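Manganese-containing pseudocatalase (Thermus thermophilus, PDB 2V8T) probably acts as a catalase that breaks down hydrogen peroxide, using a pair of manganese ions bound in each subunit of a six-chain assembly. Local coordinates at residues A25-L30 with L124-M129; R4-Q9 with G269-A274; A157-K162 with P211-S216; A174-G179 with A221-D226. One frame throughout, in Å; residues are numbered along the deposited sequence. Where two conformers were deposited one is given.

Interaction 1: residues A25-L30 with L124-M129; sequences AVQALL and LVMGAM
A buried junction between the chain where helix 20-26 gives way to helix 28-31 and an irregular loop, 124-129, is held here by one glutamine whose primary amide reads the loop's backbone. The chain of Q27 is bent at chi2 (-76°), which lays its carboxamide along L124 and M126. Q27 OE1 accepts from L124 N at 3.2 Å, a nearly straight bond (167°) in the carbonyl plane and on a lone pair. Q27 NE2 gives its two bonds to the loop's carbonyls, one to L124 O at 2.8 Å and a more bent one to M126 O at 2.9 Å; both oxygens are met from above their carbonyl planes. H115 NE2 also bonds Q27 OE1, which would fix the amide's rotation. Beyond the glutamine the backbones close to 4.1 Å between A28 CA and G127 CA, and the methyls A28 CB and A128 CB meet at 3.8 Å, with I117 of the second subunit packed on both. The result is a helix-side glutamine whose amide pairs with both the N-H and the C=O of L124, much as a neighbouring strand would, within a ferritin-like helical protein.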
loop_
_atom_site.group_PDB
_atom_site.type_symbol
_atom_site.label_atom_id
_atom_site.label_comp_id
_atom_site.label_asym_id
_atom_site.label_seq_id
_atom_site.Cartn_x
_atom_site.Cartn_y
_atom_site.Cartn_z
ATOM N N ALA A 25 19.328 -1.646 -8.572
ATOM C CA ALA A 25 19.677 -0.365 -7.979
ATOM C C ALA A 25 19.170 0.803 -8.869
ATOM O O ALA A 25 18.620 1.782 -8.391
ATOM C CB ALA A 25 21.195 -0.266 -7.785
ATOM N N VAL A 26 19.396 0.654 -10.185
ATOM C CA VAL A 26 18.965 1.682 -11.127
ATOM C C VAL A 26 17.442 1.866 -11.107
ATOM O O VAL A 26 16.943 2.957 -11.380
ATOM C CB VAL A 26 19.535 1.412 -12.547
ATOM C CG1 VAL A 26 18.979 2.414 -13.556
ATOM C CG2 VAL A 26 21.065 1.494 -12.505
ATOM N N GLN A 27 16.690 0.814 -10.723
ATOM C CA GLN A 27 15.254 0.988 -10.539
ATOM C C GLN A 27 14.903 2.144 -9.613
ATOM O O GLN A 27 13.846 2.750 -9.791
ATOM C CB GLN A 27 14.598 -0.304 -10.038
ATOM C CG GLN A 27 14.402 -1.385 -11.085
ATOM C CD GLN A 27 13.279 -1.210 -12.084
ATOM O OE1 GLN A 27 13.154 -2.036 -13.018
ATOM N NE2 GLN A 27 12.439 -0.195 -11.947
ATOM N N ALA A 28 15.725 2.441 -8.592
ATOM C CA ALA A 28 15.408 3.594 -7.752
ATOM C C ALA A 28 15.217 4.869 -8.562
ATOM O O ALA A 28 14.440 5.751 -8.191
ATOM C CB ALA A 28 16.516 3.847 -6.715
ATOM N N LEU A 29 15.974 4.975 -9.649
ATOM C CA LEU A 29 15.991 6.148 -10.507
ATOM C C LEU A 29 14.842 6.155 -11.509
ATOM O O LEU A 29 14.660 7.131 -12.236
ATOM C CB LEU A 29 17.334 6.255 -11.249
ATOM C CG LEU A 29 18.569 6.114 -10.341
ATOM C CD1 LEU A 29 19.824 6.329 -11.181
ATOM C CD2 LEU A 29 18.515 7.070 -9.152
ATOM N N LEU A 30 14.065 5.054 -11.546
ATOM C CA LEU A 30 12.919 4.935 -12.435
ATOM C C LEU A 30 11.623 5.098 -11.614
ATOM O O LEU A 30 10.882 6.050 -11.765
ATOM C CB LEU A 30 12.954 3.637 -13.215
ATOM C CG LEU A 30 11.822 3.443 -14.218
ATOM C CD1 LEU A 30 11.653 4.654 -15.167
ATOM C CD2 LEU A 30 12.071 2.163 -15.017
ATOM N N LEU A 124 10.501 -2.653 -14.627
ATOM C CA LEU A 124 9.214 -2.634 -13.970
ATOM C C LEU A 124 8.994 -1.262 -13.344
ATOM O O LEU A 124 9.918 -0.461 -13.216
ATOM C CB LEU A 124 9.116 -3.756 -12.907
ATOM C CG LEU A 124 9.263 -5.180 -13.481
ATOM C CD1 LEU A 124 9.438 -6.162 -12.326
ATOM C CD2 LEU A 124 8.083 -5.578 -14.353
ATOM N N VAL A 125 7.758 -0.966 -12.944
ATOM C CA VAL A 125 7.401 0.397 -12.478
ATOM C C VAL A 125 7.550 0.468 -10.940
ATOM O O VAL A 125 6.576 0.506 -10.184
ATOM C CB VAL A 125 6.002 0.792 -12.958
ATOM C CG1 VAL A 125 5.818 2.301 -12.731
ATOM C CG2 VAL A 125 5.805 0.468 -14.430
ATOM N N MET A 126 8.805 0.414 -10.504
ATOM C CA MET A 126 9.136 0.165 -9.117
ATOM C C MET A 126 10.517 0.750 -8.807
ATOM O O MET A 126 11.284 1.132 -9.699
ATOM C CB MET A 126 9.111 -1.325 -8.759
ATOM C CG MET A 126 10.148 -2.108 -9.535
ATOM S SD MET A 126 10.252 -3.874 -9.086
ATOM C CE MET A 126 8.579 -4.436 -9.081
ATOM N N GLY A 127 10.823 0.789 -7.519
ATOM C CA GLY A 127 12.131 1.242 -7.039
ATOM C C GLY A 127 13.065 0.099 -6.681
ATOM O O GLY A 127 12.885 -1.053 -7.070
ATOM N N ALA A 128 14.118 0.460 -5.959
ATOM C CA ALA A 128 15.218 -0.436 -5.640
ATOM C C ALA A 128 14.888 -1.475 -4.575
ATOM O O ALA A 128 15.712 -2.385 -4.373
ATOM C CB ALA A 128 16.465 0.361 -5.195
ATOM N N MET A 129 13.743 -1.398 -3.936
ATOM C CA MET A 129 13.278 -2.393 -2.986
ATOM C C MET A 129 12.098 -3.197 -3.560
ATOM O O MET A 129 11.447 -3.922 -2.822
ATOM C CB MET A 129 12.904 -1.765 -1.650
ATOM C CG MET A 129 14.065 -1.086 -0.967
ATOM S SD MET A 129 15.417 -2.150 -0.493
ATOM C CE MET A 129 14.677 -2.934 0.936
#

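Interaction 2: residues R4-Q9 with G269-A274; sequences RIDRLQ and GPVFDA
With CG anti to the carbonyl carbon (chi1 -65°) and bends at chi2 (-78°) and chi3 (-75°), the R7 side chain folds its guanidinium back over the G269-P270 peptide. G269 C sits 3.5 Å from the R7 guanidinium plane, over its centre, so the group lies on the peptide by its face, while R7 NE bonds to T267 O. L8 takes the same first torsion but is otherwise extended, and L8 CD1 reaches P270 O at 3.3 Å with L8 CG resting on V271 CA. Between these two side chains the backbones pair: L8 N donates to G269 O at 2.8 Å and G269 N donates to L8 O at 2.9 Å, the antiparallel hydrogen-bonded pair of a very short ladder. Both acceptors are approached from above their carbonyl planes. A water extends the link, donating to D6 O at 2.8 Å and accepting from V271 N at 3.0 Å. Past it the side chains of D6 and V271 cross at about a right angle, with D6 OD2 3.7 Å from V271 CG2; D6 OD1 is taken by Y60 and Y241 of the third subunit. The Q9 side chain packs on H73, a manganese ligand of helix 57-85, and Q9 NE2 bonds Y180 OH and E69 OE2. The two-stranded ladder 7-8 with 269-270 lies beside helix 57-85 through L8, which packs on E75 and A79, while R4 pairs with a strand of the third subunit.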
loop_
_atom_site.group_PDB
_atom_site.type_symbol
_atom_site.label_atom_id
_atom_site.label_comp_id
_atom_site.label_asym_id
_atom_site.label_seq_id
_atom_site.Cartn_x
_atom_site.Cartn_y
_atom_site.Cartn_z
ATOM N N ARG A 4 5.772 11.296 -30.415
ATOM C CA ARG A 4 6.902 10.447 -30.035
ATOM C C ARG A 4 7.924 10.380 -31.183
ATOM O O ARG A 4 7.552 10.284 -32.356
ATOM C CB ARG A 4 6.397 9.057 -29.701
ATOM C CG ARG A 4 7.440 8.119 -29.150
ATOM C CD ARG A 4 6.813 6.806 -28.726
ATOM N NE ARG A 4 7.786 5.927 -28.109
ATOM C CZ ARG A 4 7.468 5.012 -27.197
ATOM N NH1 ARG A 4 6.227 4.804 -26.817
ATOM N NH2 ARG A 4 8.451 4.300 -26.624
ATOM N N ILE A 5 9.187 10.384 -30.794
ATOM C CA ILE A 5 10.342 10.222 -31.663
ATOM C C ILE A 5 11.054 8.952 -31.193
ATOM O O ILE A 5 11.347 8.805 -30.006
ATOM C CB ILE A 5 11.291 11.423 -31.536
ATOM C CG1 ILE A 5 10.604 12.715 -31.954
ATOM C CG2 ILE A 5 12.572 11.204 -32.323
ATOM C CD1 ILE A 5 11.318 13.979 -31.451
ATOM N N ASP A 6 11.367 8.045 -32.121
ATOM C CA ASP A 6 11.952 6.751 -31.763
ATOM C C ASP A 6 13.487 6.864 -31.617
ATOM O O ASP A 6 14.254 6.229 -32.339
ATOM C CB ASP A 6 11.566 5.675 -32.775
ATOM C CG ASP A 6 11.669 4.267 -32.186
ATOM O OD1 ASP A 6 11.112 4.064 -31.052
ATOM O OD2 ASP A 6 12.251 3.378 -32.831
ATOM N N ARG A 7 13.884 7.655 -30.626
ATOM C CA ARG A 7 15.280 7.920 -30.300
ATOM C C ARG A 7 15.375 8.116 -28.784
ATOM O O ARG A 7 14.535 8.809 -28.215
ATOM C CB ARG A 7 15.790 9.218 -30.948
ATOM C CG ARG A 7 15.832 9.180 -32.461
ATOM C CD ARG A 7 17.019 8.411 -33.020
ATOM N NE ARG A 7 18.260 9.204 -32.875
ATOM C CZ ARG A 7 19.441 8.808 -33.337
ATOM N NH1 ARG A 7 19.613 7.623 -33.872
ATOM N NH2 ARG A 7 20.481 9.633 -33.264
ATOM N N LEU A 8 16.425 7.592 -28.180
ATOM C CA LEU A 8 16.765 7.943 -26.805
ATOM C C LEU A 8 17.418 9.295 -26.776
ATOM O O LEU A 8 18.045 9.732 -27.753
ATOM C CB LEU A 8 17.715 6.929 -26.196
ATOM C CG LEU A 8 17.155 5.517 -26.073
ATOM C CD1 LEU A 8 18.224 4.582 -25.503
ATOM C CD2 LEU A 8 15.884 5.495 -25.228
ATOM N N GLN A 9 17.390 9.981 -25.618
ATOM C CA GLN A 9 17.958 11.316 -25.555
ATOM C C GLN A 9 19.459 11.316 -25.716
ATOM O O GLN A 9 20.047 12.335 -26.109
ATOM C CB GLN A 9 17.498 12.035 -24.248
ATOM C CG GLN A 9 17.721 13.503 -24.297
ATOM C CD GLN A 9 17.060 14.279 -23.156
ATOM O OE1 GLN A 9 16.121 13.802 -22.555
ATOM N NE2 GLN A 9 17.525 15.453 -22.881
ATOM N N GLY A 269 20.126 9.271 -29.651
ATOM C CA GLY A 269 20.731 8.029 -30.057
ATOM C C GLY A 269 19.676 6.969 -30.302
ATOM O O GLY A 269 18.481 7.205 -30.091
ATOM N N PRO A 270 20.089 5.785 -30.755
ATOM C CA PRO A 270 19.127 4.716 -31.056
ATOM C C PRO A 270 18.441 4.211 -29.775
ATOM O O PRO A 270 19.049 4.129 -28.713
ATOM C CB PRO A 270 19.992 3.634 -31.681
ATOM C CG PRO A 270 21.175 4.296 -32.124
ATOM C CD PRO A 270 21.460 5.403 -31.139
ATOM N N VAL A 271 17.182 3.747 -29.947
ATOM C CA VAL A 271 16.552 2.989 -28.934
ATOM C C VAL A 271 17.240 1.632 -28.782
ATOM O O VAL A 271 18.024 1.186 -29.643
ATOM C CB VAL A 271 15.030 2.840 -29.132
ATOM C CG1 VAL A 271 14.370 4.208 -29.126
ATOM C CG2 VAL A 271 14.683 2.009 -30.336
ATOM N N PHE A 272 16.975 0.978 -27.648
ATOM C CA PHE A 272 17.589 -0.279 -27.259
ATOM C C PHE A 272 16.622 -1.432 -27.467
ATOM O O PHE A 272 15.443 -1.314 -27.123
ATOM C CB PHE A 272 18.003 -0.207 -25.787
ATOM C CG PHE A 272 18.573 -1.511 -25.277
ATOM C CD1 PHE A 272 19.792 -1.956 -25.720
ATOM C CD2 PHE A 272 17.839 -2.290 -24.407
ATOM C CE1 PHE A 272 20.270 -3.205 -25.309
ATOM C CE2 PHE A 272 18.333 -3.516 -24.001
ATOM C CZ PHE A 272 19.530 -3.968 -24.460
ATOM N N ASP A 273 17.136 -2.536 -27.977
ATOM C CA ASP A 273 16.361 -3.768 -28.151
ATOM C C ASP A 273 17.142 -4.895 -27.476
ATOM O O ASP A 273 18.245 -5.266 -27.904
ATOM C CB ASP A 273 16.157 -4.027 -29.641
ATOM C CG ASP A 273 15.315 -5.256 -29.955
ATOM O OD1 ASP A 273 15.063 -6.100 -29.103
ATOM O OD2 ASP A 273 14.891 -5.341 -31.147
ATOM N N ALA A 274 16.549 -5.473 -26.433
ATOM C CA ALA A 274 17.205 -6.513 -25.647
ATOM C C ALA A 274 17.338 -7.844 -26.348
ATOM O O ALA A 274 18.056 -8.700 -25.802
ATOM C CB ALA A 274 16.441 -6.722 -24.325
HETATM O O HOH W 1 16.173 4.294 -32.720
#

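Interaction 3: residues A157-K162 with P211-S216; sequences AARTHK and PKIDNS
R159, P211 and T160 bury the most surface in this contact, and R159 dominates it. Its CG is anti to the backbone N (chi1 -175°) and the chain runs extended from CG to NE, so the guanidinium is carried straight out from helix 144-166 into the curve of loop 211-216. The loop meets it around its edge, near the guanidinium plane, with three oxygens of 211-216. I213 O is gripped end-on by two nitrogens, at 2.8 Å from R159 NH2 and 3.2 Å from R159 NH1. N215 reaches in tip to tip, its amide turned 54° from the guanidinium, and N215 OD1 takes a nearly straight bond (166°) of 2.8 Å from R159 NH2, with a weak one from R159 NE. P211 O receives a weak bond from R159 NH1 at 3.0 Å, and I210 O also accepts from R159 NH1. The cation is thus bound largely by neutral carbonyl oxygens, whose partial charges would stabilise it in this buried setting and hold the group from turning.

P211, which follows a cis peptide bond, brings its ring atom CD alongside: P211 CD lies 3.6 Å from R159 NH1 and 3.3 Å from T160 OG1. That hydroxyl bonds to V156 O, a turn earlier in its own helix, so its meeting with the proline is plain packing. One turn before R159 on helix 144-166 stands E155, a manganese ligand. L182 of helix 172-200 packs against R159, N215 touches helix 219-226 through A221 and M225, and F281 of the second subunit packs on P211.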
loop_
_atom_site.group_PDB
_atom_site.type_symbol
_atom_site.label_atom_id
_atom_site.label_comp_id
_atom_site.label_asym_id
_atom_site.label_seq_id
_atom_site.Cartn_x
_atom_site.Cartn_y
_atom_site.Cartn_z
ATOM N N ALA A 157 16.896 16.275 -4.649
ATOM C CA ALA A 157 16.743 14.954 -4.025
ATOM C C ALA A 157 16.986 13.849 -5.084
ATOM O O ALA A 157 17.709 12.881 -4.842
ATOM C CB ALA A 157 15.363 14.829 -3.403
ATOM N N ALA A 158 16.398 14.027 -6.264
ATOM C CA ALA A 158 16.619 13.079 -7.364
ATOM C C ALA A 158 18.096 13.016 -7.728
ATOM O O ALA A 158 18.636 11.943 -7.988
ATOM C CB ALA A 158 15.780 13.469 -8.570
ATOM N N ARG A 159 18.766 14.166 -7.761
ATOM C CA ARG A 159 20.199 14.204 -8.042
ATOM C C ARG A 159 20.979 13.391 -7.020
ATOM O O ARG A 159 21.908 12.654 -7.346
ATOM C CB ARG A 159 20.706 15.642 -8.039
ATOM C CG ARG A 159 22.160 15.753 -8.454
ATOM C CD ARG A 159 22.785 17.009 -8.000
ATOM N NE ARG A 159 24.136 17.162 -8.538
ATOM C CZ ARG A 159 25.185 17.555 -7.840
ATOM N NH1 ARG A 159 25.086 17.875 -6.567
ATOM N NH2 ARG A 159 26.383 17.583 -8.408
ATOM N N THR A 160 20.614 13.549 -5.740
ATOM C CA THR A 160 21.282 12.843 -4.667
ATOM C C THR A 160 21.161 11.319 -4.874
ATOM O O THR A 160 22.125 10.569 -4.713
ATOM C CB THR A 160 20.691 13.288 -3.294
ATOM O OG1 THR A 160 20.898 14.683 -3.160
ATOM C CG2 THR A 160 21.383 12.600 -2.178
ATOM N N HIS A 161 19.951 10.853 -5.232
ATOM C CA HIS A 161 19.765 9.437 -5.515
ATOM C C HIS A 161 20.606 8.992 -6.710
ATOM O O HIS A 161 21.197 7.911 -6.698
ATOM C CB HIS A 161 18.301 9.079 -5.715
ATOM C CG HIS A 161 17.500 9.101 -4.457
ATOM N ND1 HIS A 161 17.768 9.781 -3.296
ATOM C CD2 HIS A 161 16.382 8.380 -4.279
ATOM C CE1 HIS A 161 16.748 9.457 -2.432
ATOM N NE2 HIS A 161 15.964 8.585 -3.034
ATOM N N LYS A 162 20.637 9.805 -7.770
ATOM C CA LYS A 162 21.459 9.449 -8.939
ATOM C C LYS A 162 22.925 9.308 -8.562
ATOM O O LYS A 162 23.592 8.389 -9.018
ATOM C CB LYS A 162 21.237 10.423 -10.104
ATOM C CG LYS A 162 19.833 10.314 -10.706
ATOM C CD LYS A 162 19.745 10.681 -12.146
ATOM C CE LYS A 162 18.355 10.545 -12.742
ATOM N NZ LYS A 162 17.303 11.451 -12.150
ATOM N N PRO A 211 23.775 17.711 -3.237
ATOM C CA PRO A 211 24.769 17.946 -2.201
ATOM C C PRO A 211 25.921 18.800 -2.733
ATOM O O PRO A 211 25.991 19.087 -3.940
ATOM C CB PRO A 211 25.290 16.521 -1.886
ATOM C CG PRO A 211 24.190 15.610 -2.403
ATOM C CD PRO A 211 23.711 16.298 -3.634
ATOM N N LYS A 212 26.810 19.211 -1.823
ATOM C CA LYS A 212 27.890 20.133 -2.186
ATOM C C LYS A 212 29.039 19.379 -2.806
ATOM O O LYS A 212 30.136 19.175 -2.243
ATOM C CB LYS A 212 28.284 20.992 -0.999
ATOM C CG LYS A 212 29.169 22.155 -1.373
ATOM C CD LYS A 212 28.484 23.210 -2.268
ATOM C CE LYS A 212 27.395 24.021 -1.602
ATOM N NZ LYS A 212 27.817 24.582 -0.404
ATOM N N ILE A 213 28.785 18.907 -4.027
ATOM C CA ILE A 213 29.726 18.194 -4.877
ATOM C C ILE A 213 29.381 18.646 -6.283
ATOM O O ILE A 213 28.200 18.745 -6.656
ATOM C CB ILE A 213 29.632 16.664 -4.747
ATOM C CG1 ILE A 213 30.700 16.002 -5.608
ATOM C CG2 ILE A 213 28.193 16.114 -4.993
ATOM C CD1 ILE A 213 30.794 14.479 -5.446
ATOM N N ASP A 214 30.404 18.979 -7.065
ATOM C CA ASP A 214 30.203 19.446 -8.423
ATOM C C ASP A 214 30.028 18.247 -9.390
ATOM O O ASP A 214 30.740 17.250 -9.279
ATOM C CB ASP A 214 31.335 20.340 -8.882
ATOM C CG ASP A 214 31.442 21.564 -8.048
ATOM O OD1 ASP A 214 30.441 22.131 -7.590
ATOM O OD2 ASP A 214 32.603 22.016 -7.917
ATOM N N ASN A 215 29.163 18.440 -10.362
ATOM C CA ASN A 215 29.034 17.461 -11.431
ATOM C C ASN A 215 30.369 17.206 -12.134
ATOM O O ASN A 215 30.574 16.109 -12.678
ATOM C CB ASN A 215 27.989 17.879 -12.456
ATOM C CG ASN A 215 26.539 17.618 -11.998
ATOM O OD1 ASN A 215 26.262 16.855 -11.098
ATOM N ND2 ASN A 215 25.642 18.169 -12.765
ATOM N N SER A 216 31.283 18.174 -12.114
ATOM C CA SER A 216 32.602 17.974 -12.720
ATOM C C SER A 216 33.397 16.828 -12.093
ATOM O O SER A 216 34.362 16.354 -12.726
ATOM C CB SER A 216 33.405 19.290 -12.647
ATOM O OG SER A 216 33.652 19.632 -11.313
#

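Interaction 4: residues A174-G179 with A221-D226; sequences AREMIG and AKKYMD
Charge and hydroxyl contacts converge on one carboxylate. E176, its chain bent at chi2 (-65°), turns its acid group across to segment 221-226 of helix 219-226, where the side chains of K223 and Y224 each cross it at about a right angle. K223 forms a salt bridge, with K223 NZ at 3.1 Å from E176 OE1 and a weak second bond at 3.4 Å to E176 OE2; the ammonium meets OE1 from above the carboxylate plane. Y224 OH donates a weak bond of 2.8 Å to E176 OE1. OE1 thus receives both a cation and a phenol, which would be expected to favour its ionised form. Carboxylate and phenol ring stand 89° apart. The lysine chain, bent at chi3, passes over the tyrosine, K223 CE lying 3.9 Å above one face of the Y224 ring and offset toward its rim.

Helix 172-200, whose residue H188 binds manganese, belongs to the ferritin-like helical bundle that holds the dimanganese site, as the family indicates; the short helix 219-226 packs against it. The axes of segments 174-179 and 221-226 cross at -48° and approach to 9.3 Å.

Backbone packing is closest where the backbone of G179 meets A221. G179 CA and A221 CA are 4.0 Å apart. A221 CB touches G179 O at 3.6 Å, and a CA-H...O contact joins A221 to the same oxygen. Y224 CD2 lies 3.8 Å from G179 C, so the ring spans from the glycine to the glutamate one turn earlier.

Y224 also meets Y180 edge-to-face, and its side chain touches V183 and I10.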
loop_
_atom_site.group_PDB
_atom_site.type_symbol
_atom_site.label_atom_id
_atom_site.label_comp_id
_atom_site.label_asym_id
_atom_site.label_seq_id
_atom_site.Cartn_x
_atom_site.Cartn_y
_atom_site.Cartn_z
ATOM N N ALA A 174 25.066 2.411 -17.095
ATOM C CA ALA A 174 24.525 3.175 -15.978
ATOM C C ALA A 174 25.267 4.476 -15.776
ATOM O O ALA A 174 24.661 5.513 -15.508
ATOM C CB ALA A 174 24.566 2.331 -14.692
ATOM N N ARG A 175 26.602 4.438 -15.892
ATOM C CA ARG A 175 27.390 5.665 -15.675
ATOM C C ARG A 175 27.090 6.722 -16.737
ATOM O O ARG A 175 27.065 7.904 -16.423
ATOM C CB ARG A 175 28.902 5.311 -15.780
ATOM C CG ARG A 175 29.451 4.448 -14.598
ATOM C CD ARG A 175 30.880 4.104 -14.629
ATOM N NE ARG A 175 31.838 5.178 -14.604
ATOM C CZ ARG A 175 32.708 5.576 -13.672
ATOM N NH1 ARG A 175 32.740 5.203 -12.423
ATOM N NH2 ARG A 175 33.588 6.460 -14.127
ATOM N N GLU A 176 26.892 6.290 -17.970
ATOM C CA GLU A 176 26.559 7.237 -19.052
ATOM C C GLU A 176 25.191 7.875 -18.839
ATOM O O GLU A 176 25.021 9.086 -18.903
ATOM C CB GLU A 176 26.637 6.663 -20.468
ATOM C CG GLU A 176 28.052 6.368 -20.886
ATOM C CD GLU A 176 28.987 7.557 -21.032
ATOM O OE1 GLU A 176 28.520 8.720 -21.032
ATOM O OE2 GLU A 176 30.210 7.280 -21.110
ATOM N N MET A 177 24.189 7.028 -18.565
ATOM C CA MET A 177 22.859 7.542 -18.301
ATOM C C MET A 177 22.887 8.502 -17.124
ATOM O O MET A 177 22.265 9.583 -17.162
ATOM C CB MET A 177 21.876 6.391 -18.091
ATOM C CG MET A 177 20.489 6.834 -17.661
ATOM S SD MET A 177 20.265 7.131 -15.898
ATOM C CE MET A 177 20.337 5.428 -15.289
ATOM N N ILE A 178 23.546 8.102 -16.032
ATOM C CA ILE A 178 23.502 8.920 -14.831
ATOM C C ILE A 178 24.263 10.213 -15.057
ATOM O O ILE A 178 23.835 11.289 -14.659
ATOM C CB ILE A 178 23.986 8.163 -13.597
ATOM C CG1 ILE A 178 23.024 7.041 -13.247
ATOM C CG2 ILE A 178 24.204 9.165 -12.456
ATOM C CD1 ILE A 178 23.550 6.045 -12.232
ATOM N N GLY A 179 25.454 10.126 -15.698
ATOM C CA GLY A 179 26.173 11.360 -15.964
ATOM C C GLY A 179 25.328 12.357 -16.761
ATOM O O GLY A 179 25.336 13.560 -16.481
ATOM N N ALA A 221 29.474 13.067 -16.419
ATOM C CA ALA A 221 28.814 14.345 -16.367
ATOM C C ALA A 221 29.730 15.467 -16.863
ATOM O O ALA A 221 29.287 16.358 -17.577
ATOM C CB ALA A 221 28.341 14.677 -14.948
ATOM N N LYS A 222 31.017 15.399 -16.486
ATOM C CA LYS A 222 31.976 16.394 -16.940
ATOM C C LYS A 222 32.000 16.418 -18.487
ATOM O O LYS A 222 32.047 17.483 -19.096
ATOM C CB LYS A 222 33.335 16.112 -16.329
ATOM C CG LYS A 222 34.309 17.248 -16.510
ATOM C CD LYS A 222 35.142 17.154 -17.678
ATOM C CE LYS A 222 36.291 18.236 -17.615
ATOM N NZ LYS A 222 37.055 17.913 -18.832
ATOM N N LYS A 223 32.013 15.241 -19.122
ATOM C CA LYS A 223 31.998 15.206 -20.582
ATOM C C LYS A 223 30.776 15.931 -21.152
ATOM O O LYS A 223 30.882 16.739 -22.082
ATOM C CB LYS A 223 32.039 13.779 -21.072
ATOM C CG LYS A 223 32.036 13.639 -22.606
ATOM C CD LYS A 223 31.838 12.220 -23.130
ATOM C CE LYS A 223 30.489 11.579 -22.783
ATOM N NZ LYS A 223 30.487 10.117 -22.979
ATOM N N TYR A 224 29.589 15.651 -20.593
ATOM C CA TYR A 224 28.384 16.306 -21.095
ATOM C C TYR A 224 28.404 17.816 -20.862
ATOM O O TYR A 224 27.889 18.552 -21.705
ATOM C CB TYR A 224 27.130 15.628 -20.527
ATOM C CG TYR A 224 26.964 14.216 -21.030
ATOM C CD1 TYR A 224 26.776 13.965 -22.379
ATOM C CD2 TYR A 224 26.933 13.123 -20.162
ATOM C CE1 TYR A 224 26.664 12.646 -22.825
ATOM C CE2 TYR A 224 26.815 11.839 -20.609
ATOM C CZ TYR A 224 26.701 11.596 -21.934
ATOM O OH TYR A 224 26.628 10.284 -22.401
ATOM N N MET A 225 28.995 18.266 -19.757
ATOM C CA MET A 225 29.187 19.716 -19.566
ATOM C C MET A 225 30.186 20.263 -20.573
ATOM O O MET A 225 29.994 21.386 -21.096
ATOM C CB MET A 225 29.622 20.037 -18.154
ATOM C CG MET A 225 28.556 19.737 -17.195
ATOM S SD MET A 225 28.780 20.382 -15.560
ATOM C CE MET A 225 29.979 19.490 -15.211
ATOM N N ASP A 226 31.244 19.524 -20.889
ATOM C CA ASP A 226 32.201 19.986 -21.889
ATOM C C ASP A 226 31.521 20.125 -23.256
ATOM O O ASP A 226 31.973 20.939 -24.075
ATOM C CB ASP A 226 33.363 19.032 -21.981
ATOM C CG ASP A 226 34.286 19.057 -20.814
ATOM O OD1 ASP A 226 34.289 20.048 -20.045
ATOM O OD2 ASP A 226 35.102 18.098 -20.668
#

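In the fold
Interaction 2 joins a segment near the N-terminus to one late in the chain and encloses the other three in sequence. Interaction 1 closes before interactions 3 and 4 open, and these last two alternate along the chain, each joining one of the successive helices 144-166 and 172-200 to the segment running from loop 211-216 into helix 219-226. Their centres are 12 Å apart and they touch, as where K162 packs on I178. The centre of interaction 1 lies 18 Å from that of interaction 3; L29 meets both interactions 3 and 4, and V26 also meets interaction 4. Around the ferritin-like helices that carry the manganese ligands, interactions 1, 3 and 4 thus form a connected set, while interaction 2 stands apart.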